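Local atomic coordinates of putative modification methylase (Thermus thermophilus, PDB entry 2ZIG), a protein that probably methylates cytosine at N4 in DNA, with S-adenosyl-L-methionine as the methyl donor. Residues E31-F36 with F84-P89; V94-D99 with E166-L171; D206-E211 with P221-E226. All blocks are in the same frame, centred on the assembly; numbering follows the deposited sequence.

Contact 1: E31-F36 with F84-P89; sequences EVLASF and FRLLVP
The C-terminal ends of two helices of the Rossmann-like methyltransferase domain meet where Arg85 and Leu86, closing helix 66-86, face Leu33, Ala34 and Phe36 at the end of helix 29-34. Arg85 carries the polar half. With CG anti to the backbone N (chi1 -155°) and bends at chi2 and chi3, its chain brings the guanidinium to carbonyls at the end of the other helix. NH1 donates to Phe36 O at 2.6 Å; the oxygen is approached in its carbonyl plane but lies 31° out of the guanidinium plane. NH2 adds a weak bond to Ala34 O at 3.2 Å and also forms a salt bridge with Glu82, one turn back on its own helix. A lysine in place of Arg85 offers a single nitrogen where NH1 and NH2 stand apart, and would probably leave Phe36 O or Ala34 O without its donor.

Helix 29-34 follows the first strand of the domain, and its start borders the S-adenosyl-L-methionine site: Asp28 and Ala29, just before the segment, bind the cofactor in this protein. The apolar half of the contact lies beneath the guanidinium, whose one face is covered by Leu86 CD1, 3.5 Å above the plane. The other methyl, CD2, reaches Leu33 CD2 at 3.7 Å, the two side chains crossing at about a right angle. Leu86 CD2 also meets the edge of the Phe36 ring, 4.2 Å from CD2 of Phe36. Val32 O sits over the centre of one face of that ring, while its plane is inclined to that of His25.

Contact 2: V94-D99 with E166-L171; sequences VIVVGD and EIEYIL
Ile95 and Val97 pair with Leu171 and Tyr169 through four backbone hydrogen bonds, two in each hydrogen-bonded pair of an antiparallel ladder. Val97 N to Tyr169 O is nearly straight (177°), and Tyr169 N returns a bond to Val97 O at 2.6 Å. Between these pairs stands the non-hydrogen-bonded pair Val96 and Ile170. On their face, CG1 of Val94 is pressed to 3.4 Å from CG2 of Ile170, tighter than usual carbon contact, and Leu224 of helix 222-232 packs over Val96. On the face of Ile95, Val97 and Leu171, Val97 CG2 meets Leu171 CD1 at 3.7 Å under helix 115-125.

The strands 91-97 and 167-174 are neighbours in the mixed central sheet of the methyltransferase domain, where strand 91-97 also bonds to the parallel strand 41-46. Past the last hydrogen-bonded pair the backbones stay close at Gly98 and Glu168, and side chains and water make the links. Glu168 extends alongside Gly98, its CG 3.4 Å from Gly98 CA. One water donates to both Val96 O and Glu168 OE1; another links Asp99 N to Ile167 O, its bond to that oxygen 2.6 Å long. The Asp99 and Tyr169 side chains cross at about a right angle, with the carboxylate and ring planes 30° apart, and OD2 of Asp99 lies 3.4 Å from CE2 of Tyr169. His116 positions both residues, hydrogen bonding to Asp99 OD2 and stacking on Tyr169. Farther out, Pro133 of the second subunit packs on Tyr169.

Contact 3: D206-E211 with P221-E226; sequences DDIPGE and PLELAE
Ile208 points at the start of helix 222-232 and spreads its branches over the N-cap residue Pro221 and over Glu223 and Leu224 of the first turn. CG1 lies anti to the carbonyl carbon (chi1 -57°), and from it CD1 continues toward the helix, coming 4.0 Å from Leu224 CA. CG2 turns instead to the proline, 4.0 Å from Pro221 CG, the two side chains crossing at a slant. Glu223 lies across the isoleucine from the solvent side: with its CG anti to the backbone N (chi1 172°), it brings that methylene to 3.7 Å from Ile208 CD1. Its extended chain then sets OE1 3.7 Å from Ile208 CG1. The glutamate thus covers a buried side chain with its aliphatic part, while OE2 has a long, weak ion pair with Arg227. That arginine also makes a salt bridge with Asp207, and probably eases the repulsion between the two acids.

Pro221 directs its ring at the passing loop, and its CG lies near two backbone oxygens, 3.7 Å from Pro209 O and 4.0 Å from Glu211 O. Trp136 of strand 129-137 backs this side, touching Pro221 and Leu224 and hydrogen bonding to Ile208 O. The Pro221 side chain lies about 6 Å from that of Thr248, which binds S-adenosyl-L-methionine in this protein. The arrangement is a loop packed on the N-terminal turn of a helix that covers the central sheet of a Rossmann-like methyltransferase, beside the cofactor site.

Overall arrangement
From the N terminus, contact 1 comes first: it brings the end of helix 66-86 back to the end of helix 29-34, closing a loop of 47 residues that includes strand 41-46. The chain then runs through strand 87-88 into strand 91-97, where contact 2 opens; it closes on strand 167-174 after 66 residues. Contact 3 spans only nine residues, between the loop after strand 204-205 and helix 222-232. The three are in series, neither nested nor crossed. Contacts 2 and 3 touch through Leu224, which packs on Val96 and Ile170 and so joins helix 222-232 to the sheet. Contact 1 lies across the chain's centre from both, its centre about 23 Å from that of contact 2.

Contact 1: E31-F36 with F84-P89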
loop_
_atom_site.group_PDB
_atom_site.type_symbol
_atom_site.label_atom_id
_atom_site.label_comp_id
_atom_site.label_asym_id
_atom_site.label_seq_id
_atom_site.Cartn_x
_atom_site.Cartn_y
_atom_site.Cartn_z
ATOM N N GLU B 31 -17.730 4.464 21.259
ATOM C CA GLU B 31 -18.377 4.462 22.563
ATOM C C GLU B 31 -18.271 3.119 23.282
ATOM O O GLU B 31 -17.899 3.066 24.450
ATOM C CB GLU B 31 -19.846 4.849 22.408
ATOM C CG GLU B 31 -20.045 6.175 21.694
ATOM C CD GLU B 31 -21.500 6.605 21.648
ATOM O OE1 GLU B 31 -21.805 7.619 20.975
ATOM O OE2 GLU B 31 -22.334 5.929 22.288
ATOM N N VAL B 32 -18.597 2.037 22.581
ATOM C CA VAL B 32 -18.541 0.706 23.176
ATOM C C VAL B 32 -17.117 0.319 23.550
ATOM O O VAL B 32 -16.862 -0.135 24.664
ATOM C CB VAL B 32 -19.126 -0.354 22.220
ATOM C CG1 VAL B 32 -18.986 -1.745 22.823
ATOM C CG2 VAL B 32 -20.594 -0.045 21.949
ATOM N N LEU B 33 -16.182 0.507 22.625
ATOM C CA LEU B 33 -14.795 0.163 22.905
ATOM C C LEU B 33 -14.279 0.940 24.110
ATOM O O LEU B 33 -13.586 0.388 24.966
ATOM C CB LEU B 33 -13.907 0.455 21.690
ATOM C CG LEU B 33 -14.181 -0.337 20.407
ATOM C CD1 LEU B 33 -13.130 0.012 19.377
ATOM C CD2 LEU B 33 -14.171 -1.824 20.694
ATOM N N ALA B 34 -14.623 2.223 24.174
ATOM C CA ALA B 34 -14.182 3.068 25.277
ATOM C C ALA B 34 -14.628 2.505 26.620
ATOM O O ALA B 34 -14.065 2.850 27.652
ATOM C CB ALA B 34 -14.714 4.480 25.103
ATOM N N SER B 35 -15.629 1.631 26.604
ATOM C CA SER B 35 -16.133 1.050 27.841
ATOM C C SER B 35 -15.462 -0.261 28.223
ATOM O O SER B 35 -15.869 -0.903 29.195
ATOM C CB SER B 35 -17.643 0.838 27.754
ATOM O OG SER B 35 -17.957 -0.308 26.990
ATOM N N PHE B 36 -14.446 -0.669 27.462
ATOM C CA PHE B 36 -13.722 -1.903 27.765
ATOM C C PHE B 36 -12.395 -1.555 28.431
ATOM O O PHE B 36 -11.789 -0.529 28.123
ATOM C CB PHE B 36 -13.432 -2.717 26.495
ATOM C CG PHE B 36 -14.658 -3.167 25.757
ATOM C CD1 PHE B 36 -15.844 -3.431 26.434
ATOM C CD2 PHE B 36 -14.614 -3.365 24.381
ATOM C CE1 PHE B 36 -16.974 -3.889 25.751
ATOM C CE2 PHE B 36 -15.734 -3.823 23.688
ATOM C CZ PHE B 36 -16.917 -4.085 24.374
ATOM N N PHE B 84 -5.929 0.896 20.124
ATOM C CA PHE B 84 -4.568 0.986 20.628
ATOM C C PHE B 84 -4.532 0.834 22.146
ATOM O O PHE B 84 -3.588 0.275 22.710
ATOM C CB PHE B 84 -3.944 2.316 20.216
ATOM C CG PHE B 84 -2.515 2.481 20.662
ATOM C CD1 PHE B 84 -2.215 3.009 21.914
ATOM C CD2 PHE B 84 -1.469 2.092 19.838
ATOM C CE1 PHE B 84 -0.888 3.145 22.338
ATOM C CE2 PHE B 84 -0.146 2.225 20.256
ATOM C CZ PHE B 84 0.141 2.753 21.509
ATOM N N ARG B 85 -5.574 1.327 22.801
ATOM C CA ARG B 85 -5.664 1.266 24.248
ATOM C C ARG B 85 -6.082 -0.127 24.720
ATOM O O ARG B 85 -5.589 -0.626 25.732
ATOM C CB ARG B 85 -6.661 2.319 24.730
ATOM C CG ARG B 85 -6.447 2.777 26.148
ATOM C CD ARG B 85 -7.533 2.250 27.039
ATOM N NE ARG B 85 -8.855 2.543 26.502
ATOM C CZ ARG B 85 -9.982 2.078 27.029
ATOM N NH1 ARG B 85 -9.935 1.309 28.107
ATOM N NH2 ARG B 85 -11.150 2.362 26.468
ATOM N N LEU B 86 -6.993 -0.749 23.979
ATOM C CA LEU B 86 -7.480 -2.081 24.311
ATOM C C LEU B 86 -6.422 -3.155 24.059
ATOM O O LEU B 86 -6.302 -4.126 24.806
ATOM C CB LEU B 86 -8.730 -2.394 23.483
ATOM C CG LEU B 86 -10.111 -1.937 23.957
ATOM C CD1 LEU B 86 -10.032 -0.591 24.635
ATOM C CD2 LEU B 86 -11.050 -1.889 22.766
ATOM N N LEU B 87 -5.652 -2.975 22.998
ATOM C CA LEU B 87 -4.615 -3.926 22.626
ATOM C C LEU B 87 -3.572 -4.117 23.733
ATOM O O LEU B 87 -3.193 -3.159 24.421
ATOM C CB LEU B 87 -3.930 -3.431 21.350
ATOM C CG LEU B 87 -3.750 -4.339 20.130
ATOM C CD1 LEU B 87 -5.045 -5.050 19.770
ATOM C CD2 LEU B 87 -3.262 -3.479 18.965
ATOM N N VAL B 88 -3.125 -5.357 23.918
ATOM C CA VAL B 88 -2.098 -5.638 24.906
ATOM C C VAL B 88 -0.789 -5.343 24.190
ATOM O O VAL B 88 -0.682 -5.539 22.979
ATOM C CB VAL B 88 -2.094 -7.120 25.346
ATOM C CG1 VAL B 88 -3.439 -7.496 25.931
ATOM C CG2 VAL B 88 -1.750 -8.022 24.166
ATOM N N PRO B 89 0.227 -4.855 24.919
ATOM C CA PRO B 89 1.503 -4.561 24.262
ATOM C C PRO B 89 1.946 -5.731 23.402
ATOM O O PRO B 89 1.962 -6.867 23.862
ATOM C CB PRO B 89 2.441 -4.315 25.438
ATOM C CG PRO B 89 1.523 -3.641 26.429
ATOM C CD PRO B 89 0.270 -4.503 26.348
#

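Contact 2: V94-D99 with E166-L171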
loop_
_atom_site.group_PDB
_atom_site.type_symbol
_atom_site.label_atom_id
_atom_site.label_comp_id
_atom_site.label_asym_id
_atom_site.label_seq_id
_atom_site.Cartn_x
_atom_site.Cartn_y
_atom_site.Cartn_z
ATOM N N VAL B 94 -5.161 -5.483 12.656
ATOM C CA VAL B 94 -5.059 -5.896 11.256
ATOM C C VAL B 94 -6.265 -5.305 10.538
ATOM O O VAL B 94 -7.404 -5.531 10.945
ATOM C CB VAL B 94 -5.095 -7.438 11.118
ATOM C CG1 VAL B 94 -4.874 -7.845 9.667
ATOM C CG2 VAL B 94 -4.026 -8.059 11.989
ATOM N N ILE B 95 -6.019 -4.548 9.475
ATOM C CA ILE B 95 -7.103 -3.910 8.735
ATOM C C ILE B 95 -7.129 -4.310 7.256
ATOM O O ILE B 95 -6.187 -4.039 6.508
ATOM C CB ILE B 95 -6.991 -2.374 8.842
ATOM C CG1 ILE B 95 -6.881 -1.965 10.319
ATOM C CG2 ILE B 95 -8.205 -1.723 8.225
ATOM C CD1 ILE B 95 -6.575 -0.492 10.545
ATOM N N VAL B 96 -8.208 -4.970 6.848
ATOM C CA VAL B 96 -8.365 -5.403 5.462
ATOM C C VAL B 96 -9.059 -4.257 4.740
ATOM O O VAL B 96 -10.240 -3.989 4.968
ATOM C CB VAL B 96 -9.211 -6.682 5.384
ATOM C CG1 VAL B 96 -9.349 -7.129 3.932
ATOM C CG2 VAL B 96 -8.560 -7.776 6.237
ATOM N N VAL B 97 -8.304 -3.577 3.877
ATOM C CA VAL B 97 -8.805 -2.412 3.150
ATOM C C VAL B 97 -8.552 -2.458 1.655
ATOM O O VAL B 97 -7.437 -2.728 1.227
ATOM C CB VAL B 97 -8.110 -1.099 3.602
ATOM C CG1 VAL B 97 -9.058 0.052 3.443
ATOM C CG2 VAL B 97 -7.582 -1.221 4.999
ATOM N N GLY B 98 -9.586 -2.158 0.876
ATOM C CA GLY B 98 -9.441 -2.095 -0.565
ATOM C C GLY B 98 -9.544 -0.614 -0.894
ATOM O O GLY B 98 -10.380 0.079 -0.306
ATOM N N ASP B 99 -8.712 -0.097 -1.792
ATOM C CA ASP B 99 -8.808 1.319 -2.106
ATOM C C ASP B 99 -10.071 1.626 -2.910
ATOM O O ASP B 99 -10.438 0.902 -3.839
ATOM C CB ASP B 99 -7.532 1.803 -2.807
ATOM C CG ASP B 99 -6.360 1.907 -1.836
ATOM O OD1 ASP B 99 -6.614 1.721 -0.632
ATOM O OD2 ASP B 99 -5.209 2.170 -2.243
ATOM N N GLU B 166 -7.272 -5.450 -8.614
ATOM C CA GLU B 166 -7.215 -6.878 -8.337
ATOM C C GLU B 166 -6.848 -7.145 -6.884
ATOM O O GLU B 166 -6.847 -8.291 -6.455
ATOM C CB GLU B 166 -6.157 -7.545 -9.208
ATOM C CG GLU B 166 -6.388 -7.429 -10.687
ATOM C CD GLU B 166 -5.172 -7.840 -11.476
ATOM O OE1 GLU B 166 -4.475 -8.781 -11.044
ATOM O OE2 GLU B 166 -4.912 -7.231 -12.533
ATOM N N ILE B 167 -6.546 -6.099 -6.124
ATOM C CA ILE B 167 -6.101 -6.305 -4.750
ATOM C C ILE B 167 -6.731 -5.464 -3.647
ATOM O O ILE B 167 -7.422 -4.474 -3.888
ATOM C CB ILE B 167 -4.572 -6.053 -4.642
ATOM C CG1 ILE B 167 -4.293 -4.556 -4.865
ATOM C CG2 ILE B 167 -3.813 -6.894 -5.687
ATOM C CD1 ILE B 167 -2.868 -4.101 -4.572
ATOM N N GLU B 168 -6.446 -5.891 -2.421
ATOM C CA GLU B 168 -6.840 -5.194 -1.210
ATOM C C GLU B 168 -5.610 -5.294 -0.320
ATOM O O GLU B 168 -4.762 -6.165 -0.521
ATOM C CB GLU B 168 -8.057 -5.832 -0.553
ATOM C CG GLU B 168 -9.343 -5.394 -1.211
ATOM C CD GLU B 168 -10.554 -5.760 -0.404
ATOM O OE1 GLU B 168 -10.477 -5.678 0.841
ATOM O OE2 GLU B 168 -11.584 -6.113 -1.016
ATOM N N TYR B 169 -5.504 -4.398 0.650
ATOM C CA TYR B 169 -4.342 -4.361 1.516
ATOM C C TYR B 169 -4.643 -4.847 2.925
ATOM O O TYR B 169 -5.636 -4.456 3.525
ATOM C CB TYR B 169 -3.809 -2.927 1.584
ATOM C CG TYR B 169 -3.562 -2.292 0.231
ATOM C CD1 TYR B 169 -2.303 -2.330 -0.365
ATOM C CD2 TYR B 169 -4.600 -1.683 -0.467
ATOM C CE1 TYR B 169 -2.085 -1.770 -1.638
ATOM C CE2 TYR B 169 -4.397 -1.127 -1.729
ATOM C CZ TYR B 169 -3.138 -1.174 -2.308
ATOM O OH TYR B 169 -2.949 -0.622 -3.557
ATOM N N ILE B 170 -3.789 -5.713 3.452
ATOM C CA ILE B 170 -4.000 -6.181 4.811
ATOM C C ILE B 170 -2.950 -5.477 5.634
ATOM O O ILE B 170 -1.811 -5.915 5.703
ATOM C CB ILE B 170 -3.854 -7.709 4.934
ATOM C CG1 ILE B 170 -4.905 -8.390 4.053
ATOM C CG2 ILE B 170 -4.066 -8.141 6.392
ATOM C CD1 ILE B 170 -4.811 -9.913 4.040
ATOM N N LEU B 171 -3.351 -4.352 6.222
ATOM C CA LEU B 171 -2.475 -3.527 7.044
ATOM C C LEU B 171 -2.189 -4.171 8.389
ATOM O O LEU B 171 -3.068 -4.758 9.005
ATOM C CB LEU B 171 -3.111 -2.154 7.246
ATOM C CG LEU B 171 -3.504 -1.458 5.936
ATOM C CD1 LEU B 171 -4.224 -0.147 6.231
ATOM C CD2 LEU B 171 -2.258 -1.209 5.113
HETATM O O HOH W 1 -12.325 -4.949 2.880
HETATM O O HOH W 2 -7.393 -1.855 -3.681
#

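Contact 3: D206-E211 with P221-E226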
loop_
_atom_site.group_PDB
_atom_site.type_symbol
_atom_site.label_atom_id
_atom_site.label_comp_id
_atom_site.label_asym_id
_atom_site.label_seq_id
_atom_site.Cartn_x
_atom_site.Cartn_y
_atom_site.Cartn_z
ATOM N N ASP B 206 -2.664 -15.248 -2.913
ATOM C CA ASP B 206 -3.390 -15.324 -4.177
ATOM C C ASP B 206 -4.264 -16.563 -4.271
ATOM O O ASP B 206 -4.799 -16.874 -5.339
ATOM C CB ASP B 206 -2.404 -15.299 -5.350
ATOM C CG ASP B 206 -1.522 -16.533 -5.404
ATOM O OD1 ASP B 206 -1.520 -17.320 -4.435
ATOM O OD2 ASP B 206 -0.816 -16.713 -6.418
ATOM N N ASP B 207 -4.421 -17.255 -3.148
ATOM C CA ASP B 207 -5.218 -18.477 -3.112
ATOM C C ASP B 207 -6.572 -18.314 -2.423
ATOM O O ASP B 207 -7.202 -19.302 -2.053
ATOM C CB ASP B 207 -4.425 -19.587 -2.423
ATOM C CG ASP B 207 -4.010 -19.217 -1.004
ATOM O OD1 ASP B 207 -4.030 -18.013 -0.659
ATOM O OD2 ASP B 207 -3.646 -20.133 -0.232
ATOM N N ILE B 208 -7.016 -17.072 -2.240
ATOM C CA ILE B 208 -8.306 -16.819 -1.612
ATOM C C ILE B 208 -9.060 -15.761 -2.415
ATOM O O ILE B 208 -8.913 -14.560 -2.176
ATOM C CB ILE B 208 -8.152 -16.309 -0.168
ATOM C CG1 ILE B 208 -7.353 -17.306 0.665
ATOM C CG2 ILE B 208 -9.523 -16.104 0.450
ATOM C CD1 ILE B 208 -7.085 -16.818 2.077
ATOM N N PRO B 209 -9.880 -16.197 -3.383
ATOM C CA PRO B 209 -10.650 -15.274 -4.221
ATOM C C PRO B 209 -11.749 -14.514 -3.496
ATOM O O PRO B 209 -12.298 -14.989 -2.497
ATOM C CB PRO B 209 -11.201 -16.183 -5.314
ATOM C CG PRO B 209 -11.368 -17.493 -4.598
ATOM C CD PRO B 209 -10.087 -17.592 -3.810
ATOM N N GLY B 210 -12.055 -13.324 -4.004
ATOM C CA GLY B 210 -13.103 -12.510 -3.419
ATOM C C GLY B 210 -14.430 -13.225 -3.565
ATOM O O GLY B 210 -14.647 -13.928 -4.555
ATOM N N GLU B 211 -15.307 -13.050 -2.576
ATOM C CA GLU B 211 -16.633 -13.681 -2.548
ATOM C C GLU B 211 -16.553 -15.106 -1.999
ATOM O O GLU B 211 -16.493 -15.319 -0.787
ATOM C CB GLU B 211 -17.263 -13.705 -3.948
ATOM C CG GLU B 211 -17.835 -12.372 -4.430
ATOM C CD GLU B 211 -16.813 -11.249 -4.439
ATOM O OE1 GLU B 211 -16.413 -10.803 -3.341
ATOM O OE2 GLU B 211 -16.410 -10.811 -5.540
ATOM N N PRO B 221 -13.670 -13.173 2.965
ATOM C CA PRO B 221 -13.977 -14.579 3.228
ATOM C C PRO B 221 -13.579 -15.023 4.628
ATOM O O PRO B 221 -12.637 -14.488 5.229
ATOM C CB PRO B 221 -13.166 -15.314 2.165
ATOM C CG PRO B 221 -13.099 -14.335 1.053
ATOM C CD PRO B 221 -12.810 -13.051 1.779
ATOM N N LEU B 222 -14.296 -16.019 5.134
ATOM C CA LEU B 222 -14.017 -16.562 6.448
ATOM C C LEU B 222 -12.566 -17.066 6.448
ATOM O O LEU B 222 -11.808 -16.824 7.387
ATOM C CB LEU B 222 -14.958 -17.727 6.741
ATOM C CG LEU B 222 -15.403 -17.985 8.181
ATOM C CD1 LEU B 222 -15.778 -19.453 8.298
ATOM C CD2 LEU B 222 -14.303 -17.648 9.172
ATOM N N GLU B 223 -12.184 -17.756 5.380
ATOM C CA GLU B 223 -10.842 -18.300 5.286
ATOM C C GLU B 223 -9.742 -17.268 5.499
ATOM O O GLU B 223 -8.717 -17.562 6.115
ATOM C CB GLU B 223 -10.641 -18.999 3.942
ATOM C CG GLU B 223 -9.206 -19.417 3.715
ATOM C CD GLU B 223 -9.049 -20.375 2.557
ATOM O OE1 GLU B 223 -9.646 -20.128 1.483
ATOM O OE2 GLU B 223 -8.313 -21.374 2.722
ATOM N N LEU B 224 -9.947 -16.067 4.984
ATOM C CA LEU B 224 -8.963 -15.004 5.142
ATOM C C LEU B 224 -8.895 -14.603 6.621
ATOM O O LEU B 224 -7.821 -14.339 7.159
ATOM C CB LEU B 224 -9.352 -13.810 4.269
ATOM C CG LEU B 224 -8.386 -12.625 4.135
ATOM C CD1 LEU B 224 -8.775 -11.797 2.933
ATOM C CD2 LEU B 224 -8.418 -11.769 5.383
ATOM N N ALA B 225 -10.045 -14.564 7.284
ATOM C CA ALA B 225 -10.057 -14.205 8.700
ATOM C C ALA B 225 -9.436 -15.321 9.543
ATOM O O ALA B 225 -8.672 -15.059 10.477
ATOM C CB ALA B 225 -11.487 -13.924 9.165
ATOM N N GLU B 226 -9.758 -16.571 9.219
ATOM C CA GLU B 226 -9.212 -17.684 9.993
ATOM C C GLU B 226 -7.696 -17.717 9.911
ATOM O O GLU B 226 -7.024 -18.017 10.885
ATOM C CB GLU B 226 -9.789 -19.014 9.512
ATOM C CG GLU B 226 -11.270 -19.143 9.764
ATOM C CD GLU B 226 -11.839 -20.423 9.204
ATOM O OE1 GLU B 226 -11.549 -20.728 8.028
ATOM O OE2 GLU B 226 -12.581 -21.121 9.926
#